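Local coordinates for 5-nitroimidazole antibiotic resistance protein (Bacteroides thetaiotaomicron, PDB 2FG9) that binds flavin-adenine dinucleotide and is probably a flavin-dependent oxidoreductase that may confer resistance to 5-nitroimidazole antibiotics, at residues Asn58-His69 and His131-Tyr140; Ile25-Ile35 and Arg110-Gly118. All coordinates share one frame; numbering follows the deposited sequence.

Overall arrangement
Both contacts are largely buried, and each lays a helix across the same antiparallel sheet at close to a right angle. Contact 1 sets helix 126-138 on the hairpin of strands 52-62 and 65-70; contact 2 sets helix 28-37 on strand 106-123, which leads into the helix of contact 1. Their centres lie about 16 Å apart, and a probable hydrogen bond between Tyr61 OH and Glu32 links them. Contact 1 is the larger and richer in aromatic rings, and its hairpin receives the isoalloxazine of one FAD. Contact 2 is a patch of isoleucines bordered by an Arg30-Glu112 salt bridge, with the adenosine and methyl-bearing flavin edge of another FAD meeting its strand.

Contact 1: Asn58-His69 and His131-Tyr140. With FAD (flavin-adenine dinucleotide), chain C.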
loop_
_atom_site.group_PDB
_atom_site.type_symbol
_atom_site.label_atom_id
_atom_site.label_comp_id
_atom_site.label_asym_id
_atom_site.label_seq_id
_atom_site.Cartn_x
_atom_site.Cartn_y
_atom_site.Cartn_z
ATOM N N ASN A 58 -1.752 -14.919 19.819
ATOM C CA ASN A 58 -0.437 -14.387 19.502
ATOM C C ASN A 58 0.625 -15.343 20.015
ATOM O O ASN A 58 0.331 -16.237 20.763
ATOM C CB ASN A 58 -0.301 -13.005 20.096
ATOM C CG ASN A 58 -1.279 -12.040 19.482
ATOM O OD1 ASN A 58 -1.965 -11.340 20.184
ATOM N ND2 ASN A 58 -1.406 -12.065 18.171
ATOM N N PHE A 59 1.848 -15.186 19.567
ATOM C CA PHE A 59 2.849 -16.152 19.847
ATOM C C PHE A 59 4.245 -15.599 19.585
ATOM O O PHE A 59 4.440 -14.551 18.912
ATOM C CB PHE A 59 2.637 -17.372 18.957
ATOM C CG PHE A 59 2.981 -17.121 17.522
ATOM C CD1 PHE A 59 2.052 -16.584 16.674
ATOM C CD2 PHE A 59 4.260 -17.348 17.042
ATOM C CE1 PHE A 59 2.368 -16.306 15.370
ATOM C CE2 PHE A 59 4.598 -17.071 15.728
ATOM C CZ PHE A 59 3.659 -16.537 14.903
ATOM N N GLY A 60 5.207 -16.339 20.109
ATOM C CA GLY A 60 6.572 -16.202 19.786
ATOM C C GLY A 60 7.120 -17.562 19.459
ATOM O O GLY A 60 6.571 -18.606 19.842
ATOM N N TYR A 61 8.205 -17.552 18.707
ATOM C CA TYR A 61 8.862 -18.777 18.307
ATOM C C TYR A 61 10.353 -18.577 18.413
ATOM O O TYR A 61 10.901 -17.650 17.801
ATOM C CB TYR A 61 8.498 -19.164 16.874
ATOM C CG TYR A 61 9.206 -20.408 16.382
ATOM C CD1 TYR A 61 8.778 -21.674 16.753
ATOM C CD2 TYR A 61 10.323 -20.306 15.579
ATOM C CE1 TYR A 61 9.458 -22.802 16.326
ATOM C CE2 TYR A 61 11.004 -21.426 15.143
ATOM C CZ TYR A 61 10.574 -22.670 15.519
ATOM O OH TYR A 61 11.229 -23.781 15.044
ATOM N N GLU A 62 11.009 -19.429 19.207
ATOM C CA GLU A 62 12.442 -19.602 19.066
ATOM C C GLU A 62 12.902 -20.999 19.452
ATOM O O GLU A 62 12.337 -21.639 20.342
ATOM C CB GLU A 62 13.191 -18.511 19.824
ATOM C CG GLU A 62 13.376 -18.728 21.300
ATOM C CD GLU A 62 14.359 -17.728 21.908
ATOM O OE1 GLU A 62 14.437 -16.562 21.432
ATOM O OE2 GLU A 62 15.035 -18.123 22.873
ATOM N N ASN A 63 13.909 -21.482 18.725
ATOM C CA ASN A 63 14.578 -22.749 19.054
ATOM C C ASN A 63 13.573 -23.865 19.263
ATOM O O ASN A 63 13.484 -24.419 20.346
ATOM C CB ASN A 63 15.477 -22.577 20.294
ATOM C CG ASN A 63 16.655 -21.626 20.030
ATOM O OD1 ASN A 63 17.215 -21.609 18.924
ATOM N ND2 ASN A 63 17.042 -20.833 21.044
ATOM N N ASP A 64 12.788 -24.124 18.217
ATOM C CA ASP A 64 11.806 -25.237 18.125
ATOM C C ASP A 64 10.764 -25.237 19.223
ATOM O O ASP A 64 10.205 -26.289 19.599
ATOM C CB ASP A 64 12.536 -26.552 18.101
ATOM C CG ASP A 64 13.653 -26.548 17.107
ATOM O OD1 ASP A 64 13.364 -26.583 15.891
ATOM O OD2 ASP A 64 14.813 -26.460 17.533
ATOM N N THR A 65 10.467 -24.034 19.696
ATOM C CA THR A 65 9.560 -23.849 20.803
ATOM C C THR A 65 8.638 -22.662 20.566
ATOM O O THR A 65 9.090 -21.571 20.145
ATOM C CB THR A 65 10.345 -23.650 22.064
ATOM O OG1 THR A 65 11.418 -24.592 22.079
ATOM C CG2 THR A 65 9.480 -23.864 23.279
ATOM N N LEU A 66 7.347 -22.894 20.799
ATOM C CA LEU A 66 6.342 -21.849 20.709
ATOM C C LEU A 66 5.946 -21.419 22.105
ATOM O O LEU A 66 5.879 -22.254 23.017
ATOM C CB LEU A 66 5.090 -22.355 19.973
ATOM C CG LEU A 66 5.262 -22.492 18.467
ATOM C CD1 LEU A 66 4.119 -23.306 17.893
ATOM C CD2 LEU A 66 5.291 -21.158 17.844
ATOM N N TYR A 67 5.680 -20.120 22.254
ATOM C CA TYR A 67 5.271 -19.520 23.515
ATOM C C TYR A 67 4.000 -18.723 23.278
ATOM O O TYR A 67 3.902 -17.956 22.317
ATOM C CB TYR A 67 6.362 -18.584 24.054
ATOM C CG TYR A 67 7.671 -19.278 24.302
ATOM C CD1 TYR A 67 7.914 -19.958 25.488
ATOM C CD2 TYR A 67 8.633 -19.307 23.318
ATOM C CE1 TYR A 67 9.141 -20.631 25.702
ATOM C CE2 TYR A 67 9.831 -19.937 23.514
ATOM C CZ TYR A 67 10.082 -20.611 24.699
ATOM O OH TYR A 67 11.307 -21.206 24.821
ATOM N N LEU A 68 3.049 -18.898 24.172
ATOM C CA LEU A 68 1.825 -18.174 24.164
ATOM C C LEU A 68 1.529 -17.724 25.577
ATOM O O LEU A 68 2.258 -18.054 26.517
ATOM C CB LEU A 68 0.701 -19.040 23.633
ATOM C CG LEU A 68 0.992 -19.716 22.286
ATOM C CD1 LEU A 68 1.441 -21.093 22.494
ATOM C CD2 LEU A 68 -0.223 -19.730 21.364
ATOM N N HIS A 69 0.474 -16.936 25.717
ATOM C CA HIS A 69 0.055 -16.499 27.025
ATOM C C HIS A 69 -1.414 -16.221 26.991
ATOM O O HIS A 69 -1.964 -15.975 25.920
ATOM C CB HIS A 69 0.844 -15.275 27.527
ATOM C CG HIS A 69 0.786 -14.093 26.617
ATOM N ND1 HIS A 69 -0.044 -14.033 25.517
ATOM C CD2 HIS A 69 1.435 -12.907 26.660
ATOM C CE1 HIS A 69 0.115 -12.870 24.910
ATOM N NE2 HIS A 69 1.009 -12.169 25.583
ATOM N N HIS A 131 10.918 -14.298 30.657
ATOM C CA HIS A 131 11.750 -14.643 29.513
ATOM C C HIS A 131 10.877 -14.996 28.319
ATOM O O HIS A 131 11.037 -14.433 27.226
ATOM C CB HIS A 131 12.668 -15.823 29.862
ATOM C CG HIS A 131 13.491 -16.290 28.704
ATOM N ND1 HIS A 131 14.407 -15.473 28.069
ATOM C CD2 HIS A 131 13.497 -17.466 28.027
ATOM C CE1 HIS A 131 14.957 -16.135 27.065
ATOM N NE2 HIS A 131 14.433 -17.349 27.025
ATOM N N ALA A 132 9.935 -15.910 28.554
ATOM C CA ALA A 132 8.996 -16.337 27.545
ATOM C C ALA A 132 8.112 -15.205 27.053
ATOM O O ALA A 132 7.843 -15.101 25.846
ATOM C CB ALA A 132 8.147 -17.445 28.082
ATOM N N LEU A 133 7.638 -14.374 27.975
ATOM C CA LEU A 133 6.827 -13.230 27.585
ATOM C C LEU A 133 7.611 -12.319 26.662
ATOM O O LEU A 133 7.057 -11.759 25.748
ATOM C CB LEU A 133 6.319 -12.448 28.786
ATOM C CG LEU A 133 5.181 -13.080 29.558
ATOM C CD1 LEU A 133 5.126 -12.596 30.976
ATOM C CD2 LEU A 133 3.897 -12.812 28.881
ATOM N N ASP A 134 8.912 -12.236 26.870
ATOM C CA ASP A 134 9.784 -11.429 26.005
ATOM C C ASP A 134 9.866 -11.986 24.591
ATOM O O ASP A 134 9.890 -11.225 23.631
ATOM C CB ASP A 134 11.191 -11.334 26.576
ATOM C CG ASP A 134 11.319 -10.274 27.646
ATOM O OD1 ASP A 134 10.338 -9.521 27.892
ATOM O OD2 ASP A 134 12.417 -10.179 28.243
ATOM N N ILE A 135 9.938 -13.308 24.481
ATOM C CA ILE A 135 9.962 -13.960 23.174
ATOM C C ILE A 135 8.662 -13.651 22.439
ATOM O O ILE A 135 8.654 -13.383 21.233
ATOM C CB ILE A 135 10.214 -15.477 23.305
ATOM C CG1 ILE A 135 11.588 -15.698 23.912
ATOM C CG2 ILE A 135 10.151 -16.175 21.939
ATOM C CD1 ILE A 135 11.761 -17.033 24.523
ATOM N N ILE A 136 7.559 -13.647 23.166
ATOM C CA ILE A 136 6.275 -13.373 22.525
ATOM C C ILE A 136 6.233 -11.915 22.033
ATOM O O ILE A 136 5.828 -11.662 20.908
ATOM C CB ILE A 136 5.067 -13.618 23.451
ATOM C CG1 ILE A 136 5.030 -15.065 23.953
ATOM C CG2 ILE A 136 3.768 -13.257 22.728
ATOM C CD1 ILE A 136 3.987 -15.319 25.009
HETATM N N MSE A 137 6.601 -10.963 22.898
HETATM C CA MSE A 137 6.526 -9.539 22.564
HETATM C C MSE A 137 7.471 -9.191 21.423
HETATM O O MSE A 137 7.115 -8.394 20.558
HETATM C CB MSE A 137 6.844 -8.643 23.777
HETATM C CG MSE A 137 5.802 -8.627 24.909
HETATM SE SE MSE A 137 3.931 -8.745 24.274
HETATM C CE MSE A 137 3.860 -7.230 22.877
ATOM N N ARG A 138 8.656 -9.808 21.405
ATOM C CA ARG A 138 9.630 -9.534 20.372
ATOM C C ARG A 138 9.112 -9.975 19.029
ATOM O O ARG A 138 9.555 -9.502 18.015
ATOM C CB ARG A 138 11.007 -10.136 20.681
ATOM C CG ARG A 138 11.452 -11.226 19.707
ATOM N N HIS A 139 8.129 -10.857 18.997
ATOM C CA HIS A 139 7.540 -11.202 17.727
ATOM C C HIS A 139 6.789 -10.010 17.111
ATOM O O HIS A 139 6.600 -9.982 15.930
ATOM C CB HIS A 139 6.645 -12.403 17.911
ATOM C CG HIS A 139 6.065 -12.914 16.655
ATOM N ND1 HIS A 139 6.841 -13.320 15.604
ATOM C CD2 HIS A 139 4.785 -13.061 16.257
ATOM C CE1 HIS A 139 6.062 -13.685 14.599
ATOM N NE2 HIS A 139 4.811 -13.535 14.968
ATOM N N TYR A 140 6.379 -9.029 17.910
ATOM C CA TYR A 140 5.447 -7.958 17.449
ATOM C C TYR A 140 6.016 -6.557 17.520
ATOM O O TYR A 140 5.531 -5.657 16.827
ATOM C CB TYR A 140 4.155 -8.000 18.292
ATOM C CG TYR A 140 3.411 -9.292 18.135
ATOM C CD1 TYR A 140 2.555 -9.468 17.060
ATOM C CD2 TYR A 140 3.612 -10.338 18.985
ATOM C CE1 TYR A 140 1.907 -10.631 16.846
ATOM C CE2 TYR A 140 2.956 -11.533 18.786
ATOM C CZ TYR A 140 2.092 -11.669 17.711
ATOM O OH TYR A 140 1.442 -12.843 17.478
HETATM P PA FAD C . -13.666 -19.029 26.533
HETATM O O1A FAD C . -13.369 -20.159 27.504
HETATM O O2A FAD C . -14.104 -17.697 27.114
HETATM O O5B FAD C . -14.807 -19.557 25.525
HETATM C C5B FAD C . -16.068 -18.937 25.458
HETATM C C4B FAD C . -16.710 -19.238 24.105
HETATM O O4B FAD C . -16.668 -18.067 23.283
HETATM C C3B FAD C . -16.065 -20.362 23.280
HETATM O O3B FAD C . -16.430 -21.686 23.637
HETATM C C2B FAD C . -16.512 -19.949 21.890
HETATM O O2B FAD C . -17.874 -20.250 21.610
HETATM C C1B FAD C . -16.321 -18.432 21.958
HETATM N N9A FAD C . -14.929 -18.066 21.554
HETATM C C8A FAD C . -13.767 -18.263 22.250
HETATM N N7A FAD C . -12.738 -17.822 21.506
HETATM C C5A FAD C . -13.202 -17.304 20.338
HETATM C C6A FAD C . -12.551 -16.701 19.219
HETATM N N6A FAD C . -11.396 -16.036 19.408
HETATM N N1A FAD C . -13.334 -16.303 18.154
HETATM C C2A FAD C . -14.722 -16.476 18.196
HETATM N N3A FAD C . -15.367 -17.061 19.275
HETATM C C4A FAD C . -14.607 -17.469 20.351
HETATM N N1 FAD C . -6.105 -14.873 23.724
HETATM C C2 FAD C . -5.143 -15.202 24.668
HETATM O O2 FAD C . -5.464 -15.637 25.782
HETATM N N3 FAD C . -3.815 -15.002 24.364
HETATM C C4 FAD C . -3.444 -14.497 23.112
HETATM O O4 FAD C . -2.288 -14.645 22.787
HETATM C C4X FAD C . -4.402 -14.175 22.166
HETATM N N5 FAD C . -4.104 -13.669 20.907
HETATM C C5X FAD C . -5.145 -13.368 19.989
HETATM C C6 FAD C . -4.859 -12.896 18.741
HETATM C C7 FAD C . -5.862 -12.631 17.828
HETATM C C7M FAD C . -5.389 -12.867 16.430
HETATM C C8 FAD C . -7.181 -12.822 18.177
HETATM C C8M FAD C . -8.322 -12.751 17.240
HETATM C C9 FAD C . -7.492 -13.280 19.423
HETATM C C9A FAD C . -6.474 -13.573 20.316
HETATM N N10 FAD C . -6.737 -14.104 21.563
HETATM C C10 FAD C . -5.745 -14.392 22.481
HETATM C "C1'" FAD C . -8.102 -14.532 21.908
HETATM C "C2'" FAD C . -8.095 -16.028 22.098
HETATM O "O2'" FAD C . -8.709 -16.548 20.922
HETATM C "C3'" FAD C . -8.803 -16.129 23.465
HETATM O "O3'" FAD C . -8.070 -16.745 24.521
HETATM C "C4'" FAD C . -10.138 -16.761 23.282
HETATM O "O4'" FAD C . -10.920 -15.970 22.380
HETATM C "C5'" FAD C . -10.640 -16.970 24.719
HETATM O "O5'" FAD C . -10.121 -18.267 24.962
HETATM P P FAD C . -10.900 -19.391 25.805
HETATM O O1P FAD C . -10.410 -19.225 27.252
HETATM O O2P FAD C . -10.719 -20.773 25.230
HETATM O O3P FAD C . -12.383 -18.825 25.586
#
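Ile136 lies on the hairpin of strands 52-62 and 65-70, part of the antiparallel sheet of a flavin-binding fold of the pyridoxamine 5'-phosphate oxidase family, with helix 131-138 running across it. From CB its two branches part: CG2, anti to the backbone N, faces the carbonyl carbon of Phe59, while CG1 lies 3.5 Å from Tyr67 O and packs on Tyr67 CB. CG1 carries CD1 on to the backbone of Leu68 and over one face of the His69 imidazole, a CH-pi contact 4.0 Å from CD1 to the His69 ring centroid. Leu133 CD2 meets the same imidazole at its edge. Beside Ile136, Ile135 CD1 makes an off-centre, oblique CH-pi contact with the Tyr67 ring, and a turn earlier Ala132 CB touches Tyr67 CD1 at 3.6 Å. Gly60 brings its CA to 3.9 Å from Ile136 CA. Farther along, the His139 and Phe59 rings meet obliquely, planes at 40°, and His139 NE2 bonds to Ala38 O. Tyr140 OH accepts from Phe59 N, bonds also to Asp39 O, and takes a weak bond from Asn58 ND2. At the flavin, Asn58 N donates to FAD O4 and N5, and FAD N3 donates to His69 O at 2.6 Å.

Contact 2: Ile25-Ile35 and Arg110-Gly118; sequences IEDKQRIESII and RSESAMCRG. With FAD (flavin-adenine dinucleotide), chain B.
Ala114 CB packs among isoleucines of the helix: Ile31 CG2 approaches it to 3.7 Å and Ile35 CG1 to 3.8 Å, with Ile34 CG2 a little farther away. Ile35 CD1 goes on to Cys116 SG at 3.7 Å, and Ile34 CD1 lies over the start of the Glu112 side chain, near its CB. The one charged contact joins exposed Arg30 to Glu112. Arg30, extended from CG to NE, reaches Glu112 with NH2, which donates to OE1 at 3.0 Å, the N-H...O angle 151°. The oxygen is met nearly along its C-O axis, but the guanidinium and carboxylate planes stand 56° apart, so one N-H joins them rather than a flat two-bond pair. Ile25 CD1 covers one guanidinium face. Helix 28-35 crosses the antiparallel sheet of the flavin-binding fold at 96° to strand 110-118, whose other side serves the cofactor. There the polar contacts are with FAD: N6A of the adenine donates to Ser113 OG at 2.7 Å, and Arg117 NH2 donates to ribose O3B at 3.3 Å. Selenomethionine Met115 brings CE to 3.4 Å from adenine C5A, while Asn58 and His69 of the second subunit bind the flavin end.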
loop_
_atom_site.group_PDB
_atom_site.type_symbol
_atom_site.label_atom_id
_atom_site.label_comp_id
_atom_site.label_asym_id
_atom_site.label_seq_id
_atom_site.Cartn_x
_atom_site.Cartn_y
_atom_site.Cartn_z
ATOM N N ILE A 25 6.527 -28.712 2.050
ATOM C CA ILE A 25 7.721 -27.896 2.246
ATOM C C ILE A 25 8.619 -28.659 3.233
ATOM O O ILE A 25 8.229 -28.900 4.384
ATOM C CB ILE A 25 7.358 -26.519 2.802
ATOM C CG1 ILE A 25 6.439 -25.773 1.836
ATOM C CG2 ILE A 25 8.613 -25.677 3.088
ATOM C CD1 ILE A 25 5.863 -24.497 2.427
ATOM N N GLU A 26 9.795 -29.070 2.749
ATOM C CA GLU A 26 10.769 -29.807 3.542
ATOM C C GLU A 26 11.683 -28.874 4.357
ATOM O O GLU A 26 12.051 -29.208 5.476
ATOM C CB GLU A 26 11.646 -30.711 2.638
ATOM C CG GLU A 26 11.088 -32.096 2.306
ATOM N N ASP A 27 12.049 -27.734 3.777
ATOM C CA ASP A 27 13.079 -26.838 4.307
ATOM C C ASP A 27 12.630 -26.199 5.624
ATOM O O ASP A 27 11.686 -25.430 5.651
ATOM C CB ASP A 27 13.397 -25.785 3.221
ATOM C CG ASP A 27 14.353 -24.665 3.690
ATOM O OD1 ASP A 27 15.092 -24.826 4.692
ATOM O OD2 ASP A 27 14.366 -23.602 3.019
ATOM N N LYS A 28 13.310 -26.549 6.716
ATOM C CA LYS A 28 12.940 -26.103 8.068
ATOM C C LYS A 28 12.990 -24.580 8.245
ATOM O O LYS A 28 12.144 -23.997 8.932
ATOM C CB LYS A 28 13.836 -26.786 9.129
ATOM C CG LYS A 28 13.555 -26.316 10.562
ATOM C CD LYS A 28 14.257 -27.138 11.641
ATOM C CE LYS A 28 14.140 -26.402 12.970
ATOM N NZ LYS A 28 14.682 -27.129 14.150
ATOM N N GLN A 29 13.978 -23.949 7.618
ATOM C CA GLN A 29 14.109 -22.495 7.651
ATOM C C GLN A 29 12.962 -21.823 6.921
ATOM O O GLN A 29 12.488 -20.768 7.332
ATOM C CB GLN A 29 15.452 -22.045 7.052
ATOM C CG GLN A 29 16.629 -22.246 8.009
ATOM C CD GLN A 29 16.918 -23.718 8.262
ATOM O OE1 GLN A 29 16.923 -24.545 7.311
ATOM N NE2 GLN A 29 17.145 -24.071 9.543
ATOM N N ARG A 30 12.515 -22.436 5.838
ATOM C CA ARG A 30 11.343 -21.941 5.123
ATOM C C ARG A 30 10.033 -22.057 5.919
ATOM O O ARG A 30 9.192 -21.168 5.868
ATOM C CB ARG A 30 11.189 -22.680 3.817
ATOM C CG ARG A 30 10.190 -22.034 2.929
ATOM C CD ARG A 30 10.086 -22.763 1.617
ATOM N NE ARG A 30 8.929 -22.298 0.847
ATOM C CZ ARG A 30 8.479 -22.897 -0.254
ATOM N NH1 ARG A 30 9.087 -23.984 -0.707
ATOM N NH2 ARG A 30 7.414 -22.412 -0.908
ATOM N N ILE A 31 9.871 -23.159 6.649
ATOM C CA ILE A 31 8.717 -23.344 7.527
ATOM C C ILE A 31 8.789 -22.328 8.659
ATOM O O ILE A 31 7.812 -21.655 8.960
ATOM C CB ILE A 31 8.669 -24.779 8.114
ATOM C CG1 ILE A 31 8.566 -25.813 6.997
ATOM C CG2 ILE A 31 7.513 -24.949 9.064
ATOM C CD1 ILE A 31 8.786 -27.246 7.466
ATOM N N GLU A 32 9.959 -22.190 9.264
ATOM C CA GLU A 32 10.160 -21.186 10.306
ATOM C C GLU A 32 9.945 -19.787 9.789
ATOM O O GLU A 32 9.424 -18.932 10.511
ATOM C CB GLU A 32 11.545 -21.329 10.913
ATOM C CG GLU A 32 11.623 -22.468 11.868
ATOM C CD GLU A 32 13.028 -22.729 12.370
ATOM O OE1 GLU A 32 13.969 -22.227 11.714
ATOM O OE2 GLU A 32 13.184 -23.428 13.407
ATOM N N SER A 33 10.287 -19.544 8.526
ATOM C CA SER A 33 10.025 -18.223 7.939
ATOM C C SER A 33 8.534 -17.914 7.894
ATOM O O SER A 33 8.124 -16.783 8.156
ATOM C CB SER A 33 10.611 -18.100 6.530
ATOM O OG SER A 33 10.279 -16.830 5.984
ATOM N N ILE A 34 7.725 -18.926 7.581
ATOM C CA ILE A 34 6.282 -18.756 7.548
ATOM C C ILE A 34 5.813 -18.433 8.946
ATOM O O ILE A 34 5.059 -17.491 9.151
ATOM C CB ILE A 34 5.559 -20.026 7.004
ATOM C CG1 ILE A 34 5.967 -20.261 5.561
ATOM C CG2 ILE A 34 4.050 -19.848 7.037
ATOM C CD1 ILE A 34 5.725 -21.636 5.067
ATOM N N ILE A 35 6.263 -19.221 9.915
ATOM C CA ILE A 35 5.894 -18.994 11.309
ATOM C C ILE A 35 6.258 -17.564 11.739
ATOM O O ILE A 35 5.481 -16.871 12.396
ATOM C CB ILE A 35 6.592 -20.039 12.227
ATOM C CG1 ILE A 35 6.076 -21.443 11.934
ATOM C CG2 ILE A 35 6.405 -19.722 13.729
ATOM C CD1 ILE A 35 6.801 -22.509 12.704
ATOM N N ARG A 110 -2.304 -19.394 -4.731
ATOM C CA ARG A 110 -1.244 -20.147 -4.045
ATOM C C ARG A 110 -1.028 -19.591 -2.655
ATOM O O ARG A 110 -0.941 -18.384 -2.474
ATOM C CB ARG A 110 0.083 -20.024 -4.810
ATOM C CG ARG A 110 0.240 -20.956 -6.040
ATOM C CD ARG A 110 1.107 -20.319 -7.198
ATOM N N SER A 111 -0.935 -20.459 -1.660
ATOM C CA SER A 111 -0.541 -20.004 -0.345
ATOM C C SER A 111 0.313 -21.018 0.366
ATOM O O SER A 111 0.504 -22.145 -0.109
ATOM C CB SER A 111 -1.768 -19.672 0.477
ATOM O OG SER A 111 -2.705 -20.680 0.299
ATOM N N GLU A 112 0.860 -20.629 1.501
ATOM C CA GLU A 112 1.650 -21.568 2.257
ATOM C C GLU A 112 1.316 -21.507 3.718
ATOM O O GLU A 112 0.853 -20.473 4.195
ATOM C CB GLU A 112 3.144 -21.346 2.015
ATOM C CG GLU A 112 3.610 -19.942 1.927
ATOM C CD GLU A 112 5.067 -19.848 1.401
ATOM O OE1 GLU A 112 5.468 -20.694 0.560
ATOM O OE2 GLU A 112 5.798 -18.900 1.816
ATOM N N SER A 113 1.543 -22.621 4.402
ATOM C CA SER A 113 1.225 -22.750 5.798
ATOM C C SER A 113 2.228 -23.579 6.525
ATOM O O SER A 113 2.921 -24.381 5.935
ATOM C CB SER A 113 -0.131 -23.422 6.002
ATOM O OG SER A 113 -0.220 -24.649 5.307
ATOM N N ALA A 114 2.269 -23.386 7.834
ATOM C CA ALA A 114 3.065 -24.213 8.716
ATOM C C ALA A 114 2.130 -24.801 9.749
ATOM O O ALA A 114 1.077 -24.248 10.014
ATOM C CB ALA A 114 4.113 -23.424 9.370
HETATM N N MSE A 115 2.540 -25.940 10.292
HETATM C CA MSE A 115 1.816 -26.637 11.320
HETATM C C MSE A 115 2.791 -27.184 12.304
HETATM O O MSE A 115 3.714 -27.855 11.921
HETATM C CB MSE A 115 1.036 -27.782 10.714
HETATM C CG MSE A 115 0.114 -28.455 11.695
HETATM SE SE MSE A 115 -0.690 -30.043 10.959
HETATM C CE MSE A 115 -1.851 -29.138 9.618
ATOM N N CYS A 116 2.564 -26.890 13.576
ATOM C CA CYS A 116 3.371 -27.394 14.676
ATOM C C CYS A 116 2.529 -28.213 15.641
ATOM O O CYS A 116 1.515 -27.752 16.119
ATOM C CB CYS A 116 3.959 -26.247 15.489
ATOM S SG CYS A 116 5.119 -25.185 14.598
ATOM N N ARG A 117 3.012 -29.396 15.983
ATOM C CA ARG A 117 2.353 -30.258 16.975
ATOM C C ARG A 117 3.276 -30.375 18.177
ATOM O O ARG A 117 4.476 -30.579 18.028
ATOM C CB ARG A 117 2.095 -31.632 16.404
ATOM C CG ARG A 117 0.928 -31.708 15.363
ATOM C CD ARG A 117 0.476 -33.147 15.328
ATOM N NE ARG A 117 -0.425 -33.612 14.254
ATOM C CZ ARG A 117 -0.087 -33.680 12.971
ATOM N NH1 ARG A 117 1.101 -33.241 12.549
ATOM N NH2 ARG A 117 -0.959 -34.149 12.093
ATOM N N GLY A 118 2.710 -30.258 19.367
ATOM C CA GLY A 118 3.502 -30.383 20.591
ATOM C C GLY A 118 2.568 -30.388 21.755
ATOM O O GLY A 118 1.355 -30.411 21.579
HETATM P PA FAD B . -2.530 -35.007 4.582
HETATM O O1A FAD B . -3.502 -36.129 4.907
HETATM O O2A FAD B . -1.727 -35.120 3.299
HETATM O O5B FAD B . -1.512 -34.886 5.824
HETATM C C5B FAD B . -0.133 -35.111 5.663
HETATM C C4B FAD B . 0.630 -34.408 6.786
HETATM O O4B FAD B . 1.287 -33.248 6.265
HETATM C C3B FAD B . -0.207 -33.926 7.979
HETATM O O3B FAD B . -0.534 -34.907 8.951
HETATM C C2B FAD B . 0.695 -32.819 8.495
HETATM O O2B FAD B . 1.826 -33.290 9.219
HETATM C C1B FAD B . 1.152 -32.176 7.183
HETATM N N9A FAD B . 0.188 -31.114 6.764
HETATM C C8A FAD B . -1.080 -31.267 6.270
HETATM N N7A FAD B . -1.612 -30.051 6.060
HETATM C C5A FAD B . -0.704 -29.090 6.377
HETATM C C6A FAD B . -0.747 -27.663 6.327
HETATM N N6A FAD B . -1.521 -27.059 5.406
HETATM N N1A FAD B . 0.364 -26.968 6.762
HETATM C C2A FAD B . 1.493 -27.658 7.217
HETATM N N3A FAD B . 1.548 -29.042 7.273
HETATM C C4A FAD B . 0.450 -29.760 6.844
HETATM N N1 FAD B . -6.701 -27.850 0.877
HETATM C C2 FAD B . -7.909 -28.343 0.406
HETATM O O2 FAD B . -8.083 -29.558 0.242
HETATM N N3 FAD B . -8.911 -27.455 0.084
HETATM C C4 FAD B . -8.718 -26.078 0.252
HETATM O O4 FAD B . -9.712 -25.389 0.265
HETATM C C4X FAD B . -7.516 -25.586 0.729
HETATM N N5 FAD B . -7.257 -24.234 0.918
HETATM C C5X FAD B . -5.997 -23.806 1.417
HETATM C C6 FAD B . -5.745 -22.482 1.631
HETATM C C7 FAD B . -4.536 -22.058 2.146
HETATM C C7M FAD B . -4.709 -20.822 2.969
HETATM C C8 FAD B . -3.549 -22.975 2.435
HETATM C C8M FAD B . -2.294 -22.668 3.155
HETATM C C9 FAD B . -3.773 -24.302 2.217
HETATM C C9A FAD B . -5.003 -24.716 1.731
HETATM N N10 FAD B . -5.299 -26.053 1.560
HETATM C C10 FAD B . -6.511 -26.496 1.063
HETATM C "C1'" FAD B . -4.372 -27.082 2.054
HETATM C "C2'" FAD B . -5.055 -27.842 3.164
HETATM O "O2'" FAD B . -4.452 -27.360 4.361
HETATM C "C3'" FAD B . -4.810 -29.290 2.687
HETATM O "O3'" FAD B . -5.967 -30.087 2.446
HETATM C "C4'" FAD B . -3.867 -29.962 3.621
HETATM O "O4'" FAD B . -2.630 -29.238 3.652
HETATM C "C5'" FAD B . -3.865 -31.422 3.146
HETATM O "O5'" FAD B . -4.925 -31.928 3.941
HETATM P P FAD B . -4.923 -33.398 4.592
HETATM O O1P FAD B . -5.632 -34.296 3.567
HETATM O O2P FAD B . -5.525 -33.418 5.974
HETATM O O3P FAD B . -3.335 -33.615 4.610
#